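LP04448p (Drosophila melanogaster, PDB 4QMH) probably binds tubulin through this TOG domain, the fourth of an array with which the XMAP215-family protein Mini spindles drives microtubule polymerization. Local coordinates at residues Leu9-Ala15 with Leu50-Gly56; Leu22-Met26 with Asp57-Leu62; Trp31-Asn35 with Asp68-Ile73; Gly89-Arg93 with Lys128-Glu133. Residues are numbered along the deposited sequence.

Interaction 1: residues Leu9-Ala15 with Leu50-Gly56; sequences LPRVDIA and LIKPSIG
Two extended loops, L9-A15 leading to helix 20-26 and L50-G56 joining helix 31-48 to helix 58-66, run alongside each other with end-to-end directions 27° apart. A single parallel beta bridge joins V12 to I51 (CA-CA 4.5 Å): V12 N donates to L50 O (2.9 Å) and K52 N to V12 O (2.9 Å). A15 CA lies 4.2 Å from I55 CA. R11 (m, t, t) reaches I51 O through NH1 (3.1 Å), while its NH2 forms a salt bridge with D7. K52 NZ donates to R11 O (3.1 Å). D13 OD1 accepts from S54 OG (2.8 Å) and from A15 N (3.0 Å), the latter closing an Asx turn. I14 CG2 meets I51 CG2 at 3.7 Å and I14 CG1 meets I55 CG2 at 3.9 Å. A water donates to P10 O (2.8 Å) and L50 O (3.1 Å). An isolated bridge thus ties the N-terminal loop to an inter-helix linker of this all-helical, HEAT-like domain, polar bonds flanking it, isoleucines and leucines adding apolar contacts.

Interaction 2: residues Leu22-Met26 with Asp57-Leu62; sequences LLKEM and DLAPAL
Helices 20-26 and 58-66 meet almost parallel: the axes of L22-M26 and L58-L62 run 7° apart and approach to 10.7 Å. L22-M26 and L58-L62 are alpha-helical, with M26 N bonded to L22 O (2.9 Å) and L62 N to L58 O (2.8 Å); the loop residue D57 stands at the N-cap position of the second helix without a side-chain capping bond. The closest backbone pair is L23 with A61, CA-CA 6.9 Å. A61, the small residue of the interface, leaves a shallow hollow into which two long side chains reach. L23 (m, chi2 t) sets CD2 3.7 Å from A61 CB, while its CD1 lies 4.0 Å from D57 CB. M26 (m, t, chi3 p) rests its methyl over the hollow lined by L58, A61 and L62: M26 CE is 4.0 Å from L58 CD1, 4.0 Å from L62 CD2 and 4.3 Å from A61 CB. No hydrogen bond crosses; the contacts are between carbon atoms. This parallel packing of successive-repeat helices is consistent with the HEAT-like architecture of TOG domains. Helix 31-48 adjoins both partners, with L38 against M26 and L41 against L62; L62 also touches helix 71-88 of its own hairpin and helix 96-106 of the next.

Interaction 3: residues Trp31-Asn35 with Asp68-Ile73; sequences WKTRN and DSNAKI
An Asx turn followed by an asparagine N-cap shapes the loop that opens helix 71-88, and the first turn of helix 31-48 packs against it. In D68-I73, D68 OD1 accepts from N70 N (2.8 Å), and N70 (chi1 t) caps the helix by accepting from I73 N at OD1 (3.1 Å). From W31-N35, which is helical, R34 (chi1 m, chi2 t, chi3 m) presents the edge of its guanidinium to D68 in a two-pronged salt bridge: R34 NE to D68 OD2 and R34 NH2 to D68 OD1, both 2.8 Å. D68 OD2 also forms a salt bridge with R65, and R34 NH1 a hydrogen bond with D28 O. W31 (chi1 p) lays one ring face under the capping amide, N70 ND2 being 3.3 Å from W31 CG, while I73 CD1 meets the ring edge, 4.2 Å from W31 CE3. I73 CD1 also reaches N35 CB (3.6 Å). Water 4 donates to N35 OD1 (2.7 Å) and, weakly, to K72 O (3.2 Å). Nearest CA pairs are W31-N70 (6.8 Å) and N35-I73 (6.3 Å). Such joining of the starts of equivalent helices in neighbouring helical hairpins is consistent with the HEAT-like repeats of a TOG domain.

Interaction 4: residues Gly89-Arg93 with Lys128-Glu133; sequences GAGCR and KGGYKE. With SO4 (sulfate ion), chain B.
The loop after helix 71-88 packs against the end of helix 112-129 and the loop beyond, joining equivalent helix ends of neighbouring hairpins, as in HEAT-like repeats. Each helix is followed by a glycine of positive phi, G89 (57°) and G130 (101°); A90-R93 forms a 3-10 turn, with C92 N bonded to G89 O (3.0 Å). A90 and G129 CA atoms approach to 4.3 Å, and A90 CA makes a CA-H...O contact with K128 O (3.3 Å). By van der Waals packing, C92 SG sits 3.6 Å from G129 N and 3.8 Å from K128 CB; a CB on G129 would clash with C92 SG and R93 N. R93 NH1 and E133 OE2 form a long salt bridge (3.8 Å). Water 5 donates to A90 O (3.2 Å) and G129 O (3.0 Å). A sulfate, probably from crystallisation, accepts from Y131 N at O2 (2.8 Å); S170 also binds it. With no direct hydrogen bond across, the two segments are held by close approach at G129, one bridging water and a long ion pair.

How the interactions relate
Interactions 1, 2 and 3 cross along the chain, their first segments all preceding residue 36 and their second segments following in the same order from 50 to 73; interaction 4 comes later in series. The centres of interactions 1 and 2, which adjoin in sequence, are about 16 Å apart; those of interactions 2 and 3, which touch where M26 and E25 meet R34 and T33, about 13 Å. Interactions 2 and 3 join the first helical hairpin to the second, while interaction 1 ties the N-terminal loop to the linker between them. Interaction 4, centred about 15 Å from the centre of interaction 1 and touching it at P53-G91, links the second hairpin to the third, consistent with the repeat-by-repeat stacking of a TOG domain.

Interaction 1: residues Leu9-Ala15 with Leu50-Gly56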
loop_
_atom_site.group_PDB
_atom_site.type_symbol
_atom_site.label_atom_id
_atom_site.label_comp_id
_atom_site.label_asym_id
_atom_site.label_seq_id
_atom_site.Cartn_x
_atom_site.Cartn_y
_atom_site.Cartn_z
ATOM N N LEU A 9 25.972 5.001 -5.336
ATOM C CA LEU A 9 25.749 6.440 -5.478
ATOM C C LEU A 9 26.137 7.171 -4.201
ATOM O O LEU A 9 25.997 6.636 -3.093
ATOM C CB LEU A 9 24.288 6.723 -5.804
ATOM C CG LEU A 9 23.893 6.462 -7.255
ATOM C CD1 LEU A 9 22.396 6.347 -7.392
ATOM C CD2 LEU A 9 24.473 7.572 -8.145
ATOM N N PRO A 10 26.610 8.415 -4.339
ATOM C CA PRO A 10 26.895 9.181 -3.129
ATOM C C PRO A 10 25.570 9.574 -2.510
ATOM O O PRO A 10 24.712 10.189 -3.167
ATOM C CB PRO A 10 27.664 10.399 -3.654
ATOM C CG PRO A 10 27.257 10.523 -5.085
ATOM C CD PRO A 10 26.941 9.145 -5.575
ATOM N N ARG A 11 25.379 9.173 -1.265
ATOM C CA ARG A 11 24.111 9.413 -0.598
ATOM C C ARG A 11 24.319 10.148 0.713
ATOM O O ARG A 11 25.197 9.799 1.507
ATOM C CB ARG A 11 23.353 8.097 -0.367
ATOM C CG ARG A 11 22.953 7.400 -1.665
ATOM C CD ARG A 11 22.195 6.084 -1.434
ATOM N NE ARG A 11 21.688 5.608 -2.714
ATOM C CZ ARG A 11 20.577 6.065 -3.288
ATOM N NH1 ARG A 11 19.831 6.994 -2.688
ATOM N NH2 ARG A 11 20.216 5.598 -4.470
ATOM N N VAL A 12 23.507 11.178 0.926
ATOM C CA VAL A 12 23.580 11.975 2.143
ATOM C C VAL A 12 22.785 11.301 3.256
ATOM O O VAL A 12 21.657 10.868 3.042
ATOM C CB VAL A 12 23.007 13.388 1.902
ATOM C CG1 VAL A 12 22.976 14.194 3.201
ATOM C CG2 VAL A 12 23.804 14.118 0.823
ATOM N N ASP A 13 23.372 11.214 4.446
ATOM C CA ASP A 13 22.627 10.764 5.608
ATOM C C ASP A 13 21.906 11.971 6.207
ATOM O O ASP A 13 22.548 12.849 6.782
ATOM C CB ASP A 13 23.569 10.136 6.640
ATOM C CG ASP A 13 22.837 9.618 7.862
ATOM O OD1 ASP A 13 21.587 9.578 7.848
ATOM O OD2 ASP A 13 23.517 9.244 8.841
ATOM N N ILE A 14 20.586 12.027 6.063
ATOM C CA ILE A 14 19.831 13.166 6.599
ATOM C C ILE A 14 19.334 12.942 8.026
ATOM O O ILE A 14 18.684 13.812 8.601
ATOM C CB ILE A 14 18.639 13.579 5.702
ATOM C CG1 ILE A 14 17.616 12.448 5.594
ATOM C CG2 ILE A 14 19.134 14.046 4.337
ATOM C CD1 ILE A 14 16.293 12.889 4.973
ATOM N N ALA A 15 19.631 11.782 8.601
ATOM C CA ALA A 15 19.188 11.511 9.967
ATOM C C ALA A 15 19.518 12.642 10.950
ATOM O O ALA A 15 18.672 13.018 11.750
ATOM C CB ALA A 15 19.723 10.179 10.471
ATOM N N LEU A 50 19.871 12.793 -3.044
ATOM C CA LEU A 50 19.950 11.347 -2.832
ATOM C C LEU A 50 20.368 11.080 -1.402
ATOM O O LEU A 50 21.335 11.661 -0.917
ATOM C CB LEU A 50 20.935 10.688 -3.802
ATOM C CG LEU A 50 20.681 10.859 -5.300
ATOM C CD1 LEU A 50 21.718 10.056 -6.080
ATOM C CD2 LEU A 50 19.257 10.467 -5.703
ATOM N N ILE A 51 19.627 10.205 -0.722
ATOM C CA ILE A 51 19.820 10.002 0.715
ATOM C C ILE A 51 19.974 8.529 1.099
ATOM O O ILE A 51 19.581 7.634 0.355
ATOM C CB ILE A 51 18.675 10.639 1.551
ATOM C CG1 ILE A 51 17.338 9.925 1.292
ATOM C CG2 ILE A 51 18.536 12.138 1.248
ATOM C CD1 ILE A 51 16.174 10.502 2.057
ATOM N N LYS A 52 20.563 8.297 2.266
ATOM C CA LYS A 52 20.662 6.964 2.838
ATOM C C LYS A 52 19.312 6.601 3.452
ATOM O O LYS A 52 18.455 7.461 3.627
ATOM C CB LYS A 52 21.750 6.942 3.916
ATOM C CG LYS A 52 23.112 7.377 3.433
ATOM C CD LYS A 52 24.182 6.984 4.441
ATOM C CE LYS A 52 25.549 7.535 4.043
ATOM N NZ LYS A 52 25.970 7.093 2.686
ATOM N N PRO A 53 19.110 5.319 3.783
ATOM C CA PRO A 53 17.827 4.900 4.363
ATOM C C PRO A 53 17.637 5.320 5.819
ATOM O O PRO A 53 16.539 5.203 6.355
ATOM C CB PRO A 53 17.893 3.366 4.287
ATOM C CG PRO A 53 18.974 3.055 3.315
ATOM C CD PRO A 53 19.961 4.166 3.440
ATOM N N SER A 54 18.703 5.786 6.458
ATOM C CA SER A 54 18.650 6.185 7.861
ATOM C C SER A 54 18.025 7.571 8.010
ATOM O O SER A 54 18.632 8.581 7.634
ATOM C CB SER A 54 20.062 6.176 8.452
ATOM O OG SER A 54 20.981 6.864 7.616
ATOM N N ILE A 55 16.814 7.624 8.556
ATOM C CA ILE A 55 16.115 8.901 8.691
ATOM C C ILE A 55 15.623 9.147 10.114
ATOM O O ILE A 55 14.619 9.821 10.335
ATOM C CB ILE A 55 14.956 9.021 7.658
ATOM C CG1 ILE A 55 14.016 7.809 7.745
ATOM C CG2 ILE A 55 15.531 9.175 6.249
ATOM C CD1 ILE A 55 12.815 7.888 6.809
ATOM N N GLY A 56 16.359 8.621 11.089
ATOM C CA GLY A 56 16.008 8.837 12.480
ATOM C C GLY A 56 14.619 8.290 12.751
ATOM O O GLY A 56 14.316 7.153 12.380
HETATM O O HOH W 1 23.834 12.708 -2.470
HETATM O O HOH W 2 27.390 7.583 0.293
HETATM O O HOH W 3 19.460 9.500 5.159
#

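Interaction 2: residues Leu22-Met26 with Asp57-Leu62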
loop_
_atom_site.group_PDB
_atom_site.type_symbol
_atom_site.label_atom_id
_atom_site.label_comp_id
_atom_site.label_asym_id
_atom_site.label_seq_id
_atom_site.Cartn_x
_atom_site.Cartn_y
_atom_site.Cartn_z
ATOM N N LEU A 22 12.205 19.498 14.790
ATOM C CA LEU A 22 11.487 19.314 13.533
ATOM C C LEU A 22 10.301 18.376 13.744
ATOM O O LEU A 22 9.196 18.666 13.311
ATOM C CB LEU A 22 12.410 18.773 12.442
ATOM C CG LEU A 22 11.702 18.399 11.139
ATOM C CD1 LEU A 22 11.092 19.638 10.476
ATOM C CD2 LEU A 22 12.678 17.710 10.206
ATOM N N LEU A 23 10.524 17.255 14.428
ATOM C CA LEU A 23 9.434 16.318 14.677
ATOM C C LEU A 23 8.331 16.934 15.530
ATOM O O LEU A 23 7.147 16.691 15.310
ATOM C CB LEU A 23 9.956 15.035 15.319
ATOM C CG LEU A 23 10.941 14.264 14.443
ATOM C CD1 LEU A 23 11.440 13.018 15.182
ATOM C CD2 LEU A 23 10.303 13.884 13.106
ATOM N N LYS A 24 8.722 17.744 16.504
ATOM C CA LYS A 24 7.745 18.427 17.333
ATOM C C LYS A 24 6.911 19.416 16.520
ATOM O O LYS A 24 5.693 19.500 16.698
ATOM C CB LYS A 24 8.447 19.145 18.483
ATOM C CG LYS A 24 7.490 19.860 19.430
ATOM C CD LYS A 24 8.248 20.445 20.611
ATOM C CE LYS A 24 7.441 21.546 21.294
ATOM N NZ LYS A 24 8.233 22.217 22.371
ATOM N N GLU A 25 7.562 20.156 15.624
ATOM C CA GLU A 25 6.833 21.087 14.757
ATOM C C GLU A 25 5.860 20.329 13.856
ATOM O O GLU A 25 4.707 20.730 13.690
ATOM C CB GLU A 25 7.785 21.926 13.902
ATOM C CG GLU A 25 7.057 23.043 13.169
ATOM C CD GLU A 25 7.998 24.032 12.516
ATOM O OE1 GLU A 25 9.023 23.600 11.958
ATOM O OE2 GLU A 25 7.703 25.243 12.565
ATOM N N MET A 26 6.331 19.224 13.287
ATOM C CA MET A 26 5.502 18.389 12.417
ATOM C C MET A 26 4.252 17.844 13.112
ATOM O O MET A 26 3.255 17.545 12.449
ATOM C CB MET A 26 6.325 17.220 11.848
ATOM C CG MET A 26 7.326 17.630 10.780
ATOM S SD MET A 26 8.385 16.263 10.275
ATOM C CE MET A 26 7.162 15.085 9.703
ATOM N N ASP A 57 13.769 9.097 13.385
ATOM C CA ASP A 57 12.401 8.690 13.680
ATOM C C ASP A 57 11.387 9.270 12.690
ATOM O O ASP A 57 10.202 9.394 13.002
ATOM C CB ASP A 57 12.020 9.102 15.112
ATOM C CG ASP A 57 12.901 8.450 16.172
ATOM O OD1 ASP A 57 13.291 7.289 15.981
ATOM O OD2 ASP A 57 13.204 9.106 17.189
ATOM N N LEU A 58 11.855 9.630 11.501
ATOM C CA LEU A 58 10.994 10.301 10.537
ATOM C C LEU A 58 9.838 9.431 10.028
ATOM O O LEU A 58 8.744 9.941 9.797
ATOM C CB LEU A 58 11.801 10.806 9.341
ATOM C CG LEU A 58 11.000 11.527 8.256
ATOM C CD1 LEU A 58 10.321 12.783 8.837
ATOM C CD2 LEU A 58 11.909 11.876 7.090
ATOM N N ALA A 59 10.069 8.130 9.836
ATOM C CA ALA A 59 9.040 7.290 9.213
ATOM C C ALA A 59 7.751 7.201 10.028
ATOM O O ALA A 59 6.668 7.403 9.490
ATOM C CB ALA A 59 9.584 5.888 8.851
ATOM N N PRO A 60 7.855 6.919 11.337
ATOM C CA PRO A 60 6.615 6.902 12.120
ATOM C C PRO A 60 5.963 8.287 12.173
ATOM O O PRO A 60 4.734 8.397 12.174
ATOM C CB PRO A 60 7.079 6.466 13.511
ATOM C CG PRO A 60 8.404 5.800 13.298
ATOM C CD PRO A 60 9.024 6.485 12.120
ATOM N N ALA A 61 6.789 9.327 12.190
ATOM C CA ALA A 61 6.284 10.697 12.176
ATOM C C ALA A 61 5.475 10.962 10.911
ATOM O O ALA A 61 4.383 11.518 10.978
ATOM C CB ALA A 61 7.428 11.690 12.293
ATOM N N LEU A 62 6.016 10.559 9.760
ATOM C CA LEU A 62 5.291 10.718 8.496
ATOM C C LEU A 62 4.025 9.876 8.436
ATOM O O LEU A 62 3.030 10.286 7.835
ATOM C CB LEU A 62 6.179 10.378 7.298
ATOM C CG LEU A 62 7.278 11.385 6.967
ATOM C CD1 LEU A 62 8.147 10.853 5.843
ATOM C CD2 LEU A 62 6.641 12.711 6.570
#

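Interaction 3: residues Trp31-Asn35 with Asp68-Ile73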
loop_
_atom_site.group_PDB
_atom_site.type_symbol
_atom_site.label_atom_id
_atom_site.label_comp_id
_atom_site.label_asym_id
_atom_site.label_seq_id
_atom_site.Cartn_x
_atom_site.Cartn_y
_atom_site.Cartn_z
ATOM N N TRP A 31 -2.563 22.889 12.425
ATOM C CA TRP A 31 -2.203 22.342 11.116
ATOM C C TRP A 31 -1.227 23.237 10.347
ATOM O O TRP A 31 -0.358 22.733 9.636
ATOM C CB TRP A 31 -3.448 22.023 10.274
ATOM C CG TRP A 31 -4.076 23.206 9.634
ATOM C CD1 TRP A 31 -5.090 23.969 10.134
ATOM C CD2 TRP A 31 -3.749 23.757 8.353
ATOM N NE1 TRP A 31 -5.407 24.971 9.247
ATOM C CE2 TRP A 31 -4.600 24.861 8.145
ATOM C CE3 TRP A 31 -2.821 23.422 7.361
ATOM C CZ2 TRP A 31 -4.547 25.636 6.987
ATOM C CZ3 TRP A 31 -2.768 24.192 6.215
ATOM C CH2 TRP A 31 -3.626 25.286 6.036
ATOM N N LYS A 32 -1.343 24.557 10.499
ATOM C CA LYS A 32 -0.427 25.454 9.797
ATOM C C LYS A 32 1.001 25.241 10.274
ATOM O O LYS A 32 1.940 25.342 9.491
ATOM C CB LYS A 32 -0.854 26.917 9.948
ATOM C CG LYS A 32 -2.149 27.219 9.236
ATOM C CD LYS A 32 -2.525 28.681 9.334
ATOM C CE LYS A 32 -3.793 28.956 8.545
ATOM N NZ LYS A 32 -4.291 30.343 8.751
ATOM N N THR A 33 1.162 24.920 11.555
ATOM C CA THR A 33 2.490 24.655 12.098
ATOM C C THR A 33 3.029 23.304 11.630
ATOM O O THR A 33 4.203 23.193 11.282
ATOM C CB THR A 33 2.489 24.729 13.626
ATOM O OG1 THR A 33 2.058 26.042 14.020
ATOM C CG2 THR A 33 3.883 24.468 14.182
ATOM N N ARG A 34 2.181 22.279 11.619
ATOM C CA ARG A 34 2.574 21.004 11.014
ATOM C C ARG A 34 3.041 21.212 9.570
ATOM O O ARG A 34 4.006 20.600 9.114
ATOM C CB ARG A 34 1.422 19.985 11.044
ATOM C CG ARG A 34 0.804 19.808 12.423
ATOM C CD ARG A 34 0.157 18.445 12.591
ATOM N NE ARG A 34 -1.171 18.340 11.987
ATOM C CZ ARG A 34 -2.263 18.931 12.473
ATOM N NH1 ARG A 34 -2.180 19.719 13.542
ATOM N NH2 ARG A 34 -3.433 18.760 11.872
ATOM N N ASN A 35 2.350 22.083 8.848
ATOM C CA ASN A 35 2.703 22.321 7.457
ATOM C C ASN A 35 4.079 22.964 7.337
ATOM O O ASN A 35 4.849 22.647 6.432
ATOM C CB ASN A 35 1.658 23.207 6.784
ATOM C CG ASN A 35 1.943 23.408 5.312
ATOM O OD1 ASN A 35 1.974 22.447 4.552
ATOM N ND2 ASN A 35 2.153 24.659 4.903
ATOM N N ASP A 68 -3.418 12.392 8.768
ATOM C CA ASP A 68 -3.718 13.632 9.469
ATOM C C ASP A 68 -5.206 13.951 9.362
ATOM O O ASP A 68 -5.849 13.625 8.370
ATOM C CB ASP A 68 -2.904 14.773 8.853
ATOM C CG ASP A 68 -2.739 15.952 9.795
ATOM O OD1 ASP A 68 -3.636 16.816 9.839
ATOM O OD2 ASP A 68 -1.697 16.023 10.473
ATOM N N SER A 69 -5.740 14.633 10.370
ATOM C CA SER A 69 -7.141 15.035 10.336
ATOM C C SER A 69 -7.365 16.221 9.390
ATOM O O SER A 69 -8.488 16.506 8.981
ATOM C CB SER A 69 -7.637 15.347 11.746
ATOM O OG SER A 69 -6.832 16.349 12.344
ATOM N N ASN A 70 -6.282 16.902 9.031
ATOM C CA ASN A 70 -6.350 17.968 8.044
ATOM C C ASN A 70 -5.975 17.434 6.662
ATOM O O ASN A 70 -4.897 16.870 6.479
ATOM C CB ASN A 70 -5.434 19.117 8.455
ATOM C CG ASN A 70 -5.488 20.278 7.486
ATOM O OD1 ASN A 70 -4.904 20.217 6.403
ATOM N ND2 ASN A 70 -6.183 21.353 7.875
ATOM N N ALA A 71 -6.875 17.592 5.698
ATOM C CA ALA A 71 -6.684 17.027 4.360
ATOM C C ALA A 71 -5.457 17.580 3.641
ATOM O O ALA A 71 -4.757 16.845 2.943
ATOM C CB ALA A 71 -7.935 17.237 3.512
ATOM N N LYS A 72 -5.206 18.876 3.794
ATOM C CA LYS A 72 -4.042 19.501 3.171
ATOM C C LYS A 72 -2.742 18.856 3.643
ATOM O O LYS A 72 -1.850 18.572 2.845
ATOM C CB LYS A 72 -4.025 21.007 3.447
ATOM C CG LYS A 72 -5.249 21.741 2.902
ATOM C CD LYS A 72 -5.278 23.193 3.367
ATOM C CE LYS A 72 -6.521 23.923 2.875
ATOM N NZ LYS A 72 -6.633 25.265 3.512
ATOM N N ILE A 73 -2.638 18.626 4.948
ATOM C CA ILE A 73 -1.449 17.987 5.506
ATOM C C ILE A 73 -1.295 16.561 4.972
ATOM O O ILE A 73 -0.205 16.146 4.584
ATOM C CB ILE A 73 -1.498 17.937 7.047
ATOM C CG1 ILE A 73 -1.484 19.346 7.645
ATOM C CG2 ILE A 73 -0.339 17.114 7.595
ATOM C CD1 ILE A 73 -0.194 20.122 7.354
HETATM O O HOH W 4 -0.287 21.305 3.591
#

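Interaction 4: residues Gly89-Arg93 with Lys128-Glu133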
loop_
_atom_site.group_PDB
_atom_site.type_symbol
_atom_site.label_atom_id
_atom_site.label_comp_id
_atom_site.label_asym_id
_atom_site.label_seq_id
_atom_site.Cartn_x
_atom_site.Cartn_y
_atom_site.Cartn_z
ATOM N N GLY A 89 15.771 5.626 -3.249
ATOM C CA GLY A 89 15.947 4.485 -4.134
ATOM C C GLY A 89 15.602 3.191 -3.407
ATOM O O GLY A 89 14.595 3.142 -2.706
ATOM N N ALA A 90 16.431 2.157 -3.563
ATOM C CA ALA A 90 16.140 0.839 -2.973
ATOM C C ALA A 90 15.959 0.878 -1.455
ATOM O O ALA A 90 15.297 0.020 -0.883
ATOM C CB ALA A 90 17.220 -0.167 -3.350
ATOM N N GLY A 91 16.557 1.868 -0.804
ATOM C CA GLY A 91 16.457 1.987 0.637
ATOM C C GLY A 91 15.042 2.240 1.116
ATOM O O GLY A 91 14.752 2.101 2.295
ATOM N N CYS A 92 14.149 2.626 0.216
ATOM C CA CYS A 92 12.797 2.943 0.654
ATOM C C CYS A 92 12.068 1.719 1.227
ATOM O O CYS A 92 11.132 1.880 1.999
ATOM C CB CYS A 92 11.979 3.625 -0.444
ATOM S SG CYS A 92 11.519 2.535 -1.810
ATOM N N ARG A 93 12.510 0.509 0.881
ATOM C CA ARG A 93 11.850 -0.700 1.404
ATOM C C ARG A 93 11.914 -0.736 2.931
ATOM O O ARG A 93 11.089 -1.392 3.589
ATOM C CB ARG A 93 12.471 -1.976 0.824
ATOM C CG ARG A 93 13.881 -2.245 1.303
ATOM C CD ARG A 93 14.348 -3.657 0.936
ATOM N NE ARG A 93 15.689 -3.946 1.444
ATOM C CZ ARG A 93 16.200 -5.170 1.578
ATOM N NH1 ARG A 93 15.483 -6.238 1.250
ATOM N NH2 ARG A 93 17.431 -5.331 2.046
ATOM N N LYS A 128 10.876 0.955 -6.680
ATOM C CA LYS A 128 12.197 1.302 -6.172
ATOM C C LYS A 128 12.724 0.310 -5.145
ATOM O O LYS A 128 13.897 -0.067 -5.177
ATOM C CB LYS A 128 12.172 2.715 -5.593
ATOM C CG LYS A 128 11.908 3.760 -6.644
ATOM C CD LYS A 128 11.693 5.126 -6.035
ATOM C CE LYS A 128 11.535 6.178 -7.114
ATOM N NZ LYS A 128 10.361 5.910 -7.986
ATOM N N GLY A 129 11.859 -0.119 -4.232
ATOM C CA GLY A 129 12.288 -0.974 -3.143
ATOM C C GLY A 129 11.866 -2.419 -3.294
ATOM O O GLY A 129 12.316 -3.276 -2.533
ATOM N N GLY A 130 10.999 -2.680 -4.268
ATOM C CA GLY A 130 10.435 -4.002 -4.476
ATOM C C GLY A 130 9.029 -4.111 -3.908
ATOM O O GLY A 130 8.691 -3.478 -2.914
ATOM N N TYR A 131 8.197 -4.922 -4.546
ATOM C CA TYR A 131 6.824 -5.072 -4.101
ATOM C C TYR A 131 6.725 -6.074 -2.956
ATOM O O TYR A 131 5.688 -6.188 -2.308
ATOM C CB TYR A 131 5.953 -5.508 -5.278
ATOM C CG TYR A 131 5.597 -4.386 -6.226
ATOM C CD1 TYR A 131 6.449 -4.023 -7.264
ATOM C CD2 TYR A 131 4.407 -3.693 -6.085
ATOM C CE1 TYR A 131 6.107 -2.990 -8.136
ATOM C CE2 TYR A 131 4.063 -2.676 -6.942
ATOM C CZ TYR A 131 4.914 -2.324 -7.963
ATOM O OH TYR A 131 4.560 -1.294 -8.811
ATOM N N LYS A 132 7.817 -6.778 -2.691
ATOM C CA LYS A 132 7.822 -7.867 -1.723
ATOM C C LYS A 132 7.384 -7.405 -0.343
ATOM O O LYS A 132 6.637 -8.101 0.341
ATOM C CB LYS A 132 9.222 -8.484 -1.652
ATOM C CG LYS A 132 9.357 -9.649 -0.693
ATOM C CD LYS A 132 10.681 -10.371 -0.930
ATOM C CE LYS A 132 10.963 -11.413 0.144
ATOM N NZ LYS A 132 11.339 -10.786 1.440
ATOM N N GLU A 133 7.853 -6.228 0.070
ATOM C CA GLU A 133 7.537 -5.728 1.405
ATOM C C GLU A 133 6.076 -5.365 1.609
ATOM O O GLU A 133 5.648 -5.210 2.760
ATOM C CB GLU A 133 8.420 -4.534 1.784
ATOM C CG GLU A 133 9.833 -4.920 2.174
ATOM C CD GLU A 133 10.645 -5.333 0.973
ATOM O OE1 GLU A 133 10.280 -4.939 -0.157
ATOM O OE2 GLU A 133 11.649 -6.041 1.151
HETATM S S SO4 B . 9.964 -7.176 -6.474
HETATM O O1 SO4 B . 11.344 -6.716 -6.654
HETATM O O2 SO4 B . 9.038 -6.149 -6.932
HETATM O O3 SO4 B . 9.743 -8.385 -7.275
HETATM O O4 SO4 B . 9.744 -7.474 -5.058
HETATM O O HOH W 5 15.212 -2.933 -1.978
#